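Local coordinates for protein lovastatin nonaketide synthase, polyketide synthase component (PDB 7CPX) that builds the polyketide dihydromonacolin L, on the way to lovastatin, from malonyl-CoA as an iterative multidomain synthase that works with its partner LovC, at residues V157-N162 with P173-I177; P557-F563 with I647-V652; V795-S799 with R834-H839; P1264-H1270 with M1820-R1825; L1810-R1816 with L2401-P2407. The protein carries 2 engineered substitutions. All coordinates share one frame; numbering follows the deposited sequence.

Contact 1 (V157-N162 with P173-I177)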
# COMPACT_ATOMS: atom_id res chain seq x y z
N VAL A 157 15.05 3.07 27.12
CA VAL A 157 16.07 4.08 27.39
C VAL A 157 16.77 3.78 28.71
O VAL A 157 18.00 3.84 28.80
CB VAL A 157 15.44 5.48 27.39
CG1 VAL A 157 16.51 6.54 27.47
CG2 VAL A 157 14.59 5.69 26.14
N SER A 158 16.00 3.44 29.74
CA SER A 158 16.57 3.23 31.06
C SER A 158 17.62 2.13 31.05
O SER A 158 18.69 2.26 31.66
CB SER A 158 15.45 2.87 32.04
OG SER A 158 14.69 1.77 31.57
N VAL A 159 17.34 1.04 30.34
CA VAL A 159 18.21 -0.13 30.34
C VAL A 159 19.62 0.28 29.93
O VAL A 159 20.60 -0.33 30.37
CB VAL A 159 17.66 -1.22 29.41
CG1 VAL A 159 18.65 -2.36 29.29
CG2 VAL A 159 16.34 -1.73 29.95
N ALA A 160 19.72 1.33 29.11
CA ALA A 160 21.03 1.83 28.69
C ALA A 160 22.00 1.87 29.86
O ALA A 160 23.17 1.49 29.72
CB ALA A 160 20.88 3.22 28.07
N SER A 161 21.53 2.33 31.02
CA SER A 161 22.36 2.30 32.22
C SER A 161 22.26 0.95 32.91
O SER A 161 23.28 0.31 33.19
CB SER A 161 21.93 3.42 33.17
OG SER A 161 20.60 3.23 33.62
N ASN A 162 21.03 0.49 33.15
CA ASN A 162 20.84 -0.70 33.98
C ASN A 162 21.64 -1.88 33.45
O ASN A 162 22.39 -2.52 34.19
CB ASN A 162 19.35 -1.04 34.05
CG ASN A 162 18.49 0.15 34.43
OD1 ASN A 162 18.95 1.29 34.39
ND2 ASN A 162 17.24 -0.11 34.80
N PRO A 173 23.49 3.23 41.90
CA PRO A 173 22.43 3.81 41.06
C PRO A 173 22.78 3.71 39.59
O PRO A 173 23.93 3.86 39.19
CB PRO A 173 22.38 5.27 41.53
CG PRO A 173 22.91 5.25 42.91
CD PRO A 173 23.94 4.16 42.95
N SER A 174 21.76 3.44 38.78
CA SER A 174 21.91 3.18 37.35
C SER A 174 21.01 4.10 36.54
O SER A 174 20.27 3.67 35.66
CB SER A 174 21.62 1.72 37.02
OG SER A 174 22.58 0.87 37.62
N MET A 175 21.04 5.39 36.85
CA MET A 175 20.23 6.35 36.13
C MET A 175 20.59 6.37 34.65
O MET A 175 21.75 6.19 34.27
CB MET A 175 20.41 7.76 36.70
CG MET A 175 19.83 7.98 38.08
SD MET A 175 20.54 6.91 39.34
CE MET A 175 20.21 7.87 40.81
N THR A 176 19.58 6.56 33.81
CA THR A 176 19.77 6.93 32.42
C THR A 176 19.20 8.33 32.24
O THR A 176 17.98 8.51 32.17
CB THR A 176 19.09 5.95 31.47
OG1 THR A 176 19.64 4.64 31.66
CG2 THR A 176 19.30 6.39 30.04
N ILE A 177 20.08 9.31 32.18
CA ILE A 177 19.69 10.71 32.17
C ILE A 177 19.34 11.13 30.76
O ILE A 177 19.84 10.56 29.78
CB ILE A 177 20.81 11.58 32.75
CG1 ILE A 177 21.26 11.05 34.11
CG2 ILE A 177 20.36 13.02 32.87
CD1 ILE A 177 20.14 10.92 35.11

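Contact 2 (P557-F563 with I647-V652)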
# COMPACT_ATOMS: atom_id res chain seq x y z
N PRO A 557 43.82 -20.27 45.61
CA PRO A 557 45.28 -20.18 45.76
C PRO A 557 45.93 -21.34 46.49
O PRO A 557 47.10 -21.24 46.85
CB PRO A 557 45.45 -18.89 46.57
CG PRO A 557 44.25 -18.86 47.45
CD PRO A 557 43.12 -19.47 46.64
N SER A 558 45.21 -22.45 46.71
CA SER A 558 45.74 -23.55 47.50
C SER A 558 46.71 -24.38 46.67
O SER A 558 46.32 -25.01 45.68
CB SER A 558 44.59 -24.42 48.02
OG SER A 558 43.72 -24.80 46.97
N VAL A 559 47.98 -24.39 47.08
CA VAL A 559 49.03 -25.11 46.39
C VAL A 559 49.72 -26.06 47.36
O VAL A 559 49.80 -25.79 48.57
CB VAL A 559 50.06 -24.16 45.75
CG1 VAL A 559 50.90 -23.49 46.82
CG2 VAL A 559 50.95 -24.92 44.77
N LEU A 560 50.21 -27.16 46.82
CA LEU A 560 51.00 -28.14 47.57
C LEU A 560 52.45 -28.02 47.13
O LEU A 560 52.76 -28.19 45.95
CB LEU A 560 50.47 -29.56 47.34
CG LEU A 560 51.38 -30.70 47.78
CD1 LEU A 560 51.74 -30.58 49.25
CD2 LEU A 560 50.73 -32.05 47.50
N GLY A 561 53.33 -27.74 48.08
CA GLY A 561 54.74 -27.57 47.77
C GLY A 561 55.51 -28.87 47.80
O GLY A 561 55.82 -29.40 48.87
N ILE A 562 55.81 -29.41 46.62
CA ILE A 562 56.59 -30.63 46.48
C ILE A 562 58.04 -30.23 46.23
O ILE A 562 58.34 -29.59 45.23
CB ILE A 562 56.06 -31.51 45.34
CG1 ILE A 562 54.64 -31.98 45.67
CG2 ILE A 562 56.99 -32.69 45.09
CD1 ILE A 562 53.58 -31.35 44.80
N PHE A 563 58.93 -30.61 47.14
CA PHE A 563 60.28 -30.07 47.17
C PHE A 563 61.26 -31.08 46.57
O PHE A 563 61.33 -32.23 47.02
CB PHE A 563 60.67 -29.70 48.60
CG PHE A 563 59.97 -28.47 49.09
CD1 PHE A 563 58.63 -28.51 49.41
CD2 PHE A 563 60.65 -27.27 49.22
CE1 PHE A 563 57.97 -27.38 49.86
CE2 PHE A 563 60.01 -26.14 49.67
CZ PHE A 563 58.66 -26.20 49.99
N ILE A 647 51.20 -16.68 47.91
CA ILE A 647 50.66 -17.99 47.59
C ILE A 647 50.56 -18.79 48.87
O ILE A 647 51.55 -18.97 49.59
CB ILE A 647 51.54 -18.71 46.55
CG1 ILE A 647 51.57 -17.92 45.24
CG2 ILE A 647 51.04 -20.12 46.32
CD1 ILE A 647 52.62 -18.39 44.26
N ARG A 648 49.36 -19.29 49.17
CA ARG A 648 49.11 -20.05 50.38
C ARG A 648 49.44 -21.52 50.13
O ARG A 648 48.97 -22.10 49.14
CB ARG A 648 47.66 -19.88 50.84
CG ARG A 648 47.21 -18.43 50.90
CD ARG A 648 48.21 -17.56 51.67
NE ARG A 648 47.83 -16.15 51.68
CZ ARG A 648 48.60 -15.17 52.14
NH1 ARG A 648 49.81 -15.42 52.63
NH2 ARG A 648 48.15 -13.92 52.10
N PHE A 649 50.23 -22.11 51.02
CA PHE A 649 50.93 -23.35 50.75
C PHE A 649 50.44 -24.49 51.65
O PHE A 649 50.01 -24.27 52.78
CB PHE A 649 52.44 -23.19 50.97
CG PHE A 649 53.17 -22.71 49.75
CD1 PHE A 649 53.72 -23.61 48.86
CD2 PHE A 649 53.34 -21.35 49.52
CE1 PHE A 649 54.40 -23.17 47.74
CE2 PHE A 649 54.02 -20.91 48.40
CZ PHE A 649 54.55 -21.82 47.51
N THR A 650 50.52 -25.70 51.10
CA THR A 650 50.58 -26.93 51.87
C THR A 650 51.88 -27.63 51.50
O THR A 650 52.29 -27.63 50.33
CB THR A 650 49.38 -27.84 51.59
OG1 THR A 650 49.27 -28.07 50.18
CG2 THR A 650 48.10 -27.22 52.11
N ALA A 651 52.56 -28.20 52.49
CA ALA A 651 53.94 -28.63 52.32
C ALA A 651 54.09 -30.13 52.50
O ALA A 651 53.56 -30.72 53.44
CB ALA A 651 54.85 -27.91 53.32
N VAL A 652 54.82 -30.74 51.56
CA VAL A 652 55.26 -32.13 51.66
C VAL A 652 56.75 -32.15 51.32
O VAL A 652 57.16 -31.57 50.32
CB VAL A 652 54.47 -33.06 50.73
CG1 VAL A 652 55.22 -34.38 50.55
CG2 VAL A 652 53.09 -33.31 51.29

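Contact 3 (V795-S799 with R834-H839)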
# COMPACT_ATOMS: atom_id res chain seq x y z
N VAL A 795 52.19 -23.36 58.08
CA VAL A 795 51.77 -24.05 56.86
C VAL A 795 51.51 -25.52 57.17
O VAL A 795 52.36 -26.17 57.80
CB VAL A 795 52.83 -23.91 55.75
CG1 VAL A 795 52.50 -24.83 54.59
CG2 VAL A 795 52.92 -22.46 55.29
N PRO A 796 50.37 -26.09 56.76
CA PRO A 796 50.20 -27.54 56.88
C PRO A 796 51.36 -28.28 56.23
O PRO A 796 51.52 -28.22 55.00
CB PRO A 796 48.87 -27.81 56.17
CG PRO A 796 48.12 -26.53 56.30
CD PRO A 796 49.15 -25.44 56.24
N TRP A 797 52.16 -28.96 57.03
CA TRP A 797 53.41 -29.55 56.59
C TRP A 797 53.46 -31.02 56.99
O TRP A 797 53.14 -31.37 58.13
CB TRP A 797 54.60 -28.79 57.18
CG TRP A 797 55.93 -29.40 56.91
CD1 TRP A 797 56.71 -29.22 55.81
CD2 TRP A 797 56.65 -30.29 57.77
NE1 TRP A 797 57.87 -29.94 55.93
CE2 TRP A 797 57.86 -30.60 57.12
CE3 TRP A 797 56.39 -30.84 59.03
CZ2 TRP A 797 58.81 -31.46 57.69
CZ3 TRP A 797 57.33 -31.69 59.58
CH2 TRP A 797 58.53 -31.99 58.92
N TYR A 798 53.86 -31.87 56.05
CA TYR A 798 53.88 -33.31 56.25
C TYR A 798 55.26 -33.85 55.90
O TYR A 798 55.72 -33.66 54.77
CB TYR A 798 52.81 -34.00 55.41
CG TYR A 798 51.40 -33.53 55.71
CD1 TYR A 798 50.88 -32.40 55.10
CD2 TYR A 798 50.60 -34.22 56.61
CE1 TYR A 798 49.60 -31.97 55.38
CE2 TYR A 798 49.32 -33.80 56.89
CZ TYR A 798 48.82 -32.67 56.27
OH TYR A 798 47.54 -32.25 56.55
N SER A 799 55.90 -34.50 56.86
CA SER A 799 57.18 -35.15 56.60
C SER A 799 56.98 -36.43 55.79
O SER A 799 55.91 -37.05 55.82
CB SER A 799 57.89 -35.47 57.91
OG SER A 799 59.07 -36.22 57.68
N ARG A 834 48.91 -38.17 52.44
CA ARG A 834 48.42 -37.51 53.64
C ARG A 834 48.03 -36.07 53.34
O ARG A 834 46.94 -35.61 53.73
CB ARG A 834 49.49 -37.56 54.73
CG ARG A 834 49.59 -38.90 55.44
CD ARG A 834 48.65 -38.95 56.63
NE ARG A 834 49.09 -38.08 57.71
CZ ARG A 834 48.34 -37.70 58.73
NH1 ARG A 834 47.08 -38.07 58.83
NH2 ARG A 834 48.86 -36.91 59.67
N ALA A 835 48.89 -35.34 52.64
CA ALA A 835 48.63 -33.93 52.38
C ALA A 835 47.38 -33.75 51.53
O ALA A 835 46.57 -32.84 51.78
CB ALA A 835 49.83 -33.29 51.70
N VAL A 836 47.19 -34.60 50.52
CA VAL A 836 46.06 -34.41 49.61
C VAL A 836 44.77 -35.02 50.13
O VAL A 836 43.69 -34.65 49.66
CB VAL A 836 46.37 -35.00 48.22
CG1 VAL A 836 47.63 -34.37 47.64
CG2 VAL A 836 46.50 -36.52 48.29
N VAL A 837 44.84 -35.94 51.09
CA VAL A 837 43.63 -36.52 51.66
C VAL A 837 43.14 -35.70 52.85
O VAL A 837 41.93 -35.58 53.06
CB VAL A 837 43.88 -37.99 52.05
CG1 VAL A 837 44.79 -38.09 53.27
CG2 VAL A 837 42.55 -38.71 52.29
N THR A 838 44.05 -35.14 53.64
CA THR A 838 43.65 -34.27 54.74
C THR A 838 43.24 -32.88 54.25
O THR A 838 42.65 -32.13 55.03
CB THR A 838 44.79 -34.13 55.75
OG1 THR A 838 45.95 -33.60 55.10
CG2 THR A 838 45.13 -35.48 56.36
N HIS A 839 43.53 -32.54 53.00
CA HIS A 839 43.22 -31.24 52.42
C HIS A 839 42.61 -31.42 51.03
O HIS A 839 43.03 -30.81 50.05
CB HIS A 839 44.46 -30.36 52.36
CG HIS A 839 45.13 -30.19 53.68
ND1 HIS A 839 44.56 -29.48 54.72
CD2 HIS A 839 46.33 -30.63 54.14
CE1 HIS A 839 45.37 -29.49 55.76
NE2 HIS A 839 46.45 -30.18 55.44

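Contact 4 (P1264-H1270 with M1820-R1825)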
# COMPACT_ATOMS: atom_id res chain seq x y z
N PRO A 1264 -24.05 22.75 -13.48
CA PRO A 1264 -24.55 24.07 -13.90
C PRO A 1264 -25.95 24.33 -13.37
O PRO A 1264 -26.77 23.41 -13.26
CB PRO A 1264 -24.53 23.99 -15.43
CG PRO A 1264 -23.64 22.85 -15.76
CD PRO A 1264 -23.78 21.88 -14.64
N ASP A 1265 -26.21 25.58 -13.04
CA ASP A 1265 -27.49 26.02 -12.52
C ASP A 1265 -28.13 27.01 -13.48
O ASP A 1265 -27.52 27.47 -14.45
CB ASP A 1265 -27.33 26.66 -11.14
CG ASP A 1265 -26.66 25.73 -10.14
OD1 ASP A 1265 -26.81 24.50 -10.28
OD2 ASP A 1265 -25.97 26.23 -9.23
N ALA A 1266 -29.39 27.34 -13.21
CA ALA A 1266 -30.09 28.33 -14.02
C ALA A 1266 -29.39 29.68 -13.96
O ALA A 1266 -29.49 30.47 -14.91
CB ALA A 1266 -31.54 28.46 -13.57
N SER A 1267 -28.69 29.96 -12.87
CA SER A 1267 -27.94 31.21 -12.78
C SER A 1267 -26.84 31.27 -13.83
O SER A 1267 -26.46 32.37 -14.26
CB SER A 1267 -27.33 31.36 -11.38
OG SER A 1267 -26.46 30.28 -11.09
N THR A 1268 -26.34 30.12 -14.26
CA THR A 1268 -25.34 30.07 -15.32
C THR A 1268 -25.96 30.12 -16.71
O THR A 1268 -25.22 30.13 -17.70
CB THR A 1268 -24.50 28.79 -15.20
OG1 THR A 1268 -25.31 27.64 -15.45
CG2 THR A 1268 -23.89 28.69 -13.81
N ASP A 1269 -27.29 30.15 -16.81
CA ASP A 1269 -27.93 30.19 -18.11
C ASP A 1269 -27.59 31.44 -18.91
O ASP A 1269 -27.47 32.54 -18.36
CB ASP A 1269 -29.45 29.99 -18.00
CG ASP A 1269 -29.82 28.59 -17.58
OD1 ASP A 1269 -28.91 27.76 -17.38
OD2 ASP A 1269 -31.03 28.30 -17.46
N HIS A 1270 -27.42 31.26 -20.21
CA HIS A 1270 -27.16 32.36 -21.13
C HIS A 1270 -28.47 32.93 -21.67
O HIS A 1270 -29.14 32.28 -22.48
CB HIS A 1270 -26.18 31.97 -22.24
CG HIS A 1270 -25.59 33.14 -22.96
ND1 HIS A 1270 -24.85 34.11 -22.32
CD2 HIS A 1270 -25.63 33.49 -24.26
CE1 HIS A 1270 -24.45 35.01 -23.20
NE2 HIS A 1270 -24.91 34.66 -24.39
N MET A 1820 -31.16 26.33 -26.10
CA MET A 1820 -29.72 26.55 -26.13
C MET A 1820 -29.04 26.01 -24.88
O MET A 1820 -27.99 25.38 -24.96
CB MET A 1820 -29.43 28.05 -26.29
CG MET A 1820 -27.95 28.40 -26.27
SD MET A 1820 -27.65 30.17 -26.42
CE MET A 1820 -28.50 30.79 -24.98
N ASN A 1821 -29.64 26.25 -23.71
CA ASN A 1821 -29.00 25.86 -22.46
C ASN A 1821 -29.13 24.37 -22.17
O ASN A 1821 -28.36 23.85 -21.36
CB ASN A 1821 -29.60 26.66 -21.31
CG ASN A 1821 -29.31 28.14 -21.42
OD1 ASN A 1821 -28.19 28.54 -21.76
ND2 ASN A 1821 -30.31 28.97 -21.15
N SER A 1822 -30.07 23.68 -22.82
CA SER A 1822 -30.15 22.23 -22.67
C SER A 1822 -28.90 21.55 -23.17
O SER A 1822 -28.56 20.46 -22.70
CB SER A 1822 -31.37 21.70 -23.41
OG SER A 1822 -31.29 21.99 -24.80
N SER A 1823 -28.21 22.17 -24.13
CA SER A 1823 -26.91 21.67 -24.56
C SER A 1823 -25.91 21.63 -23.41
O SER A 1823 -24.94 20.86 -23.47
CB SER A 1823 -26.39 22.56 -25.69
OG SER A 1823 -25.02 22.32 -25.96
N ARG A 1824 -26.14 22.41 -22.35
CA ARG A 1824 -25.20 22.55 -21.26
C ARG A 1824 -25.68 21.97 -19.94
O ARG A 1824 -24.85 21.69 -19.07
CB ARG A 1824 -24.86 24.03 -21.04
CG ARG A 1824 -23.81 24.30 -19.97
CD ARG A 1824 -23.48 25.78 -19.92
NE ARG A 1824 -24.70 26.58 -19.90
CZ ARG A 1824 -25.47 26.74 -18.83
NH1 ARG A 1824 -25.15 26.21 -17.66
NH2 ARG A 1824 -26.59 27.44 -18.94
N ARG A 1825 -26.99 21.78 -19.76
CA ARG A 1825 -27.52 21.22 -18.53
C ARG A 1825 -28.89 20.62 -18.82
O ARG A 1825 -29.49 20.92 -19.86
CB ARG A 1825 -27.61 22.28 -17.42
CG ARG A 1825 -28.65 23.35 -17.66
CD ARG A 1825 -28.59 24.42 -16.57
NE ARG A 1825 -29.68 25.38 -16.67
CZ ARG A 1825 -30.87 25.23 -16.11
NH1 ARG A 1825 -31.18 24.14 -15.42
NH2 ARG A 1825 -31.78 26.19 -16.25

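Contact 5 (L1810-R1816 with L2401-P2407)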
# COMPACT_ATOMS: atom_id res chain seq x y z
N LEU A 1810 -38.52 43.65 -25.15
CA LEU A 1810 -37.64 42.50 -25.30
C LEU A 1810 -37.77 41.60 -24.08
O LEU A 1810 -37.41 41.99 -22.97
CB LEU A 1810 -36.20 42.97 -25.47
CG LEU A 1810 -36.03 44.13 -26.45
CD1 LEU A 1810 -34.57 44.48 -26.63
CD2 LEU A 1810 -36.67 43.79 -27.79
N LYS A 1811 -38.30 40.40 -24.29
CA LYS A 1811 -38.50 39.44 -23.21
C LYS A 1811 -37.78 38.14 -23.55
O LYS A 1811 -37.92 37.61 -24.66
CB LYS A 1811 -39.99 39.18 -22.98
CG LYS A 1811 -40.76 40.44 -22.62
CD LYS A 1811 -41.72 40.23 -21.46
CE LYS A 1811 -43.00 39.55 -21.89
NZ LYS A 1811 -44.06 39.67 -20.85
N ARG A 1812 -37.02 37.63 -22.59
CA ARG A 1812 -36.23 36.42 -22.81
C ARG A 1812 -37.12 35.31 -23.34
O ARG A 1812 -38.04 34.85 -22.65
CB ARG A 1812 -35.56 35.99 -21.51
CG ARG A 1812 -34.70 37.05 -20.85
CD ARG A 1812 -33.54 37.47 -21.72
NE ARG A 1812 -32.62 38.35 -21.02
CZ ARG A 1812 -31.58 38.95 -21.58
NH1 ARG A 1812 -31.29 38.78 -22.86
NH2 ARG A 1812 -30.81 39.75 -20.84
N ASP A 1813 -36.86 34.88 -24.58
CA ASP A 1813 -37.64 33.81 -25.19
C ASP A 1813 -37.22 32.50 -24.54
O ASP A 1813 -36.34 31.77 -25.01
CB ASP A 1813 -37.42 33.79 -26.70
CG ASP A 1813 -38.32 32.78 -27.40
OD1 ASP A 1813 -39.14 32.13 -26.72
OD2 ASP A 1813 -38.19 32.63 -28.63
N LEU A 1814 -37.88 32.20 -23.41
CA LEU A 1814 -37.47 31.07 -22.59
C LEU A 1814 -37.49 29.76 -23.36
O LEU A 1814 -36.77 28.83 -22.99
CB LEU A 1814 -38.38 30.97 -21.36
CG LEU A 1814 -38.35 32.18 -20.43
CD1 LEU A 1814 -39.27 31.97 -19.24
CD2 LEU A 1814 -36.93 32.48 -19.95
N ALA A 1815 -38.29 29.66 -24.42
CA ALA A 1815 -38.28 28.44 -25.22
C ALA A 1815 -36.91 28.21 -25.85
O ALA A 1815 -36.27 27.18 -25.61
CB ALA A 1815 -39.36 28.52 -26.30
N ARG A 1816 -36.44 29.17 -26.65
CA ARG A 1816 -35.16 28.99 -27.32
C ARG A 1816 -33.99 29.16 -26.36
O ARG A 1816 -32.93 28.55 -26.57
CB ARG A 1816 -35.03 29.95 -28.50
CG ARG A 1816 -35.15 31.42 -28.15
CD ARG A 1816 -34.96 32.27 -29.39
NE ARG A 1816 -36.09 33.14 -29.68
CZ ARG A 1816 -36.06 34.46 -29.63
NH1 ARG A 1816 -34.96 35.12 -29.28
NH2 ARG A 1816 -37.15 35.15 -29.95
N LEU A 2401 -35.09 37.19 -33.98
CA LEU A 2401 -34.49 36.63 -32.77
C LEU A 2401 -33.57 37.69 -32.17
O LEU A 2401 -32.43 37.87 -32.61
CB LEU A 2401 -33.73 35.35 -33.08
CG LEU A 2401 -34.60 34.12 -33.38
CD1 LEU A 2401 -35.37 34.30 -34.68
CD2 LEU A 2401 -33.74 32.87 -33.44
N THR A 2402 -34.08 38.42 -31.19
CA THR A 2402 -33.27 39.41 -30.49
C THR A 2402 -32.24 38.70 -29.63
O THR A 2402 -32.56 37.77 -28.89
CB THR A 2402 -34.16 40.31 -29.64
OG1 THR A 2402 -35.14 40.94 -30.46
CG2 THR A 2402 -33.33 41.38 -28.95
N THR A 2403 -30.99 39.15 -29.73
CA THR A 2403 -29.89 38.46 -29.06
C THR A 2403 -28.81 39.47 -28.71
O THR A 2403 -28.71 40.54 -29.30
CB THR A 2403 -29.32 37.35 -29.94
OG1 THR A 2403 -30.39 36.52 -30.43
CG2 THR A 2403 -28.36 36.49 -29.16
N GLY A 2404 -27.99 39.11 -27.72
CA GLY A 2404 -26.84 39.90 -27.36
C GLY A 2404 -27.09 40.95 -26.30
O GLY A 2404 -26.20 41.78 -26.05
N ILE A 2405 -28.26 40.97 -25.67
CA ILE A 2405 -28.55 41.90 -24.59
C ILE A 2405 -28.31 41.17 -23.27
O ILE A 2405 -29.01 40.18 -22.99
CB ILE A 2405 -29.99 42.42 -24.67
CG1 ILE A 2405 -30.21 43.11 -26.02
CG2 ILE A 2405 -30.26 43.39 -23.53
CD1 ILE A 2405 -31.63 43.54 -26.25
N PRO A 2406 -27.37 41.61 -22.44
CA PRO A 2406 -27.10 40.92 -21.19
C PRO A 2406 -28.13 41.29 -20.14
O PRO A 2406 -28.88 42.27 -20.31
CB PRO A 2406 -25.71 41.43 -20.80
CG PRO A 2406 -25.71 42.83 -21.31
CD PRO A 2406 -26.54 42.82 -22.58
N PRO A 2407 -28.22 40.54 -19.05
CA PRO A 2407 -29.05 40.98 -17.93
C PRO A 2407 -28.65 42.38 -17.49
O PRO A 2407 -27.53 42.59 -17.00
CB PRO A 2407 -28.78 39.93 -16.84
CG PRO A 2407 -28.35 38.72 -17.59
CD PRO A 2407 -27.59 39.23 -18.78

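Contact 1 (V157-N162 with P173-I177)
Thr176 OG1 donates a hydrogen bond to Ser158 O over 2.6 Å, approaching well off the line of the carbonyl (C=O...donor angle 115°) and tilted from its plane. The methyl branch of Thr176 makes the apolar contact: CG2 lies 3.8 Å from Val157 CG1, with the two side chains slanting across one another. A chi1 of -60° divides the work, placing OG1 beside the backbone N and CG2 opposite it. Ala160 CB adds an apolar neighbour 4.1 Å from Thr176 CG2. Ser158 O is itself held by its own segment, since it also accepts from Ser161 N (2.9 Å) and Asn162 N (3.3 Å), three donors in all. In the next shell, Ser174 OG bonds Ser165 OG. The contact seats helix 159-168 and the residues leading into it against strand 174-177, whose neighbour in the ketosynthase sheet is strand 126-131; Val157 and Thr176 both touch Val131 there. Helix 97-113 covers Ala160, and Ile177 meets Ile177 of the second subunit, as expected for a thiolase-fold dimer.

Contact 2 (P557-F563 with I647-V652)
Val559 and Gly561 carry the backbone bonding with strand 648-652, as the donor pattern of a parallel pair requires: each gives its N-H to one residue and its carbonyl to the residue two further on. Val559 N donates to Arg648 O (3.2 Å) and Thr650 N to Val559 O (2.6 Å), while Gly561 N donates to Thr650 O and Val652 N to Gly561 O (3.2 Å). The strand axes diverge by 35°, the twist of a parallel sheet.

One side chain joins this polar set. Thr650 OG1 also donates to Val559 O (2.8 Å), arriving above the carbonyl plane while the peptide N-H comes nearly end-on. With chi1 at 54°, OG1 sits between its own backbone N and carbonyl carbon, and from there it reaches the same oxygen as the Thr650 peptide N-H.

Apolar contacts divide between the sheet faces. On one, Val559 CG1 stands over the Phe649 ring, 3.7 Å from the centroid and 20° off the normal, in a CH-pi contact; Ile647 CG2 flanks the same methyl. On the other, Leu560 CD1 meets Val652 CG2 at 3.7 Å, under helix 828-838. Farther along, the Phe563 ring turns its edge to Val652 O (3.5 Å from CD1) and packs on helix 657-665.

The chemistry implies a central strand pair of the malonyl transacylase domain: Val559 and Gly561 bond across to strand 648-652, Leu560 and Ile562 to strand 844-848, and the side chains offer both helix layers largely hydrocarbon surfaces.

Contact 3 (V795-S799 with R834-H839)
Tyr798 reaches from strand 797-798 to helix 828-838, and its ring covers Ala835. From CB, a chi1 of -59° sets CG beside the backbone N and sends the ring toward the helix. CD1 then touches Ala835 CB at 3.7 Å, and CD2 lies 4.0 Å from Arg834 CB. One ring face receives the helix backbone: Ala835 CA is 4.0 Å from the centroid and 22° off the normal, a CH-pi contact. Farther out, CE2 stands over a face of the Arg834 guanidinium, whose plane is almost perpendicular to the ring; that group is held elsewhere, by Gln807 at NE and a salt bridge from NH2 to Glu804.

At the tip, OH accepts a weak hydrogen bond from His839 NE2, 2.6 Å long but bent to 116° at the hydrogen. The two rings meet rim to rim, their planes 68° apart, and neither lies over the face of the other. Thr838 OG1 also lies beside the Tyr798 hydroxyl; it is positioned by its own bond to Arg834 O (2.6 Å), one turn back in the helix. Pro796 CB flanks the imidazole, 3.5 Å from His839 NE2.

Strand 797-798 is the outermost strand on its side of a five-stranded parallel sheet, and the helix belongs to the connection leading to strand 844-848. A helix of such a crossover packed against the parallel sheet is typical of the alpha/beta core of acyltransferase domains.

Contact 4 (P1264-H1270 with M1820-R1825)
Two consecutive arginines, Arg1824 and Arg1825, converge on the single carboxylate of Asp1269 in a salt-bridge network, and they do so from different sides. Arg1825 makes its salt bridge side-on: NE reaches OD1 (2.6 Å) and NH2 reaches OD2 (2.5 Å), both on syn lone pairs, with the two planes only 21° apart. The salt bridge of Arg1824 meets OD1 on the anti side, out of the carboxylate plane, its NH2 at 2.8 Å and its guanidinium turned 62° from the carboxylate. The surrounding positive charge would be expected to keep Asp1269 ionised. An extended chain from CG to NE carries the Arg1825 group out to the loop, where the backbone of Ala1266 lies over one face, N 3.8 Å above the plane. Segment 1264-1270 follows strand 1249-1260, the last of the double-hotdog dehydratase, and leads to strand 1275-1280, so the network joins this linker to the residues that follow helix 1814-1822. Elsewhere Arg1824 NH1 makes a weak bond to Thr1268 OG1 and lies beside Pro1264 CB. His1270 N donates to Asn1821 OD1 (3.2 Å, 161° at the hydrogen), while Met1820 CE rests 3.8 Å from His1270 CB, at the rim of the imidazole. Helix 2363-2385 of the ketoreductase also packs against Met1820.

Contact 5 (L1810-R1816 with L2401-P2407)
Arg1816 lays a face of its guanidinium over Leu2401, CG 4.0 Å above the plane, and this is the close-packed end of the contact. Asp1813 CB covers the opposite face, so the flat group is sandwiched. A salt bridge from NE to Asp1813 OD2 and a hydrogen bond from NH1 to Ala1274 O would restrict its rotation, with Thr2402 O at its edge, 3.6 Å from NH1. Asp1813 has further duties: it sits at the N-cap of helix 1814-1822, making a weak bond to Ala1815 N, and it also pairs with Arg1275. Nearby, Leu1810 CD1 meets Thr2402 CG2 at 4.1 Å, the two side chains crossing at about a right angle. Strand 2400-2402 is an outermost strand of the seven-stranded parallel, Rossmann-type sheet of the ketoreductase, whereas strand 1804-1811 belongs to a separate mixed sheet; the contact therefore joins the ketoreductase sheet to a neighbouring one. Toward Pro2407 it opens out. Arg1812, partly exposed, starts away from the partner segment and bends back at chi2 (-62°). Its NH2 donates to Ile2405 O (2.8 Å, 138° at the hydrogen); that oxygen lies in the guanidinium plane, although the donor stands above the carbonyl plane. Beyond it, the exposed ring of Pro2407 approaches only loosely, CD 3.9 Å from Arg1812 NH2.

Contacts 1, 2 and 5 are largely buried, whereas contacts 3 and 4 have partly exposed margins. Contacts 2 and 3 share a sheet: strands 648-652 and 797-798 are neighbours, Ala651 probably hydrogen-bonds Pro796 and Tyr798 through the backbone, and Val652 packs on Ala835. Peptide bonds and hydrocarbon dominate its interior, aromatic and polar tips its edge. Contacts 4 and 5, with centres about 14 Å apart, use opposite ends of helix 1814-1822 and rely on arginines, against a carboxylate in one and a backbone carbonyl in the other. Contact 1 stands apart, about 46 Å centre to centre from contact 2, and alone of the five touches the second subunit.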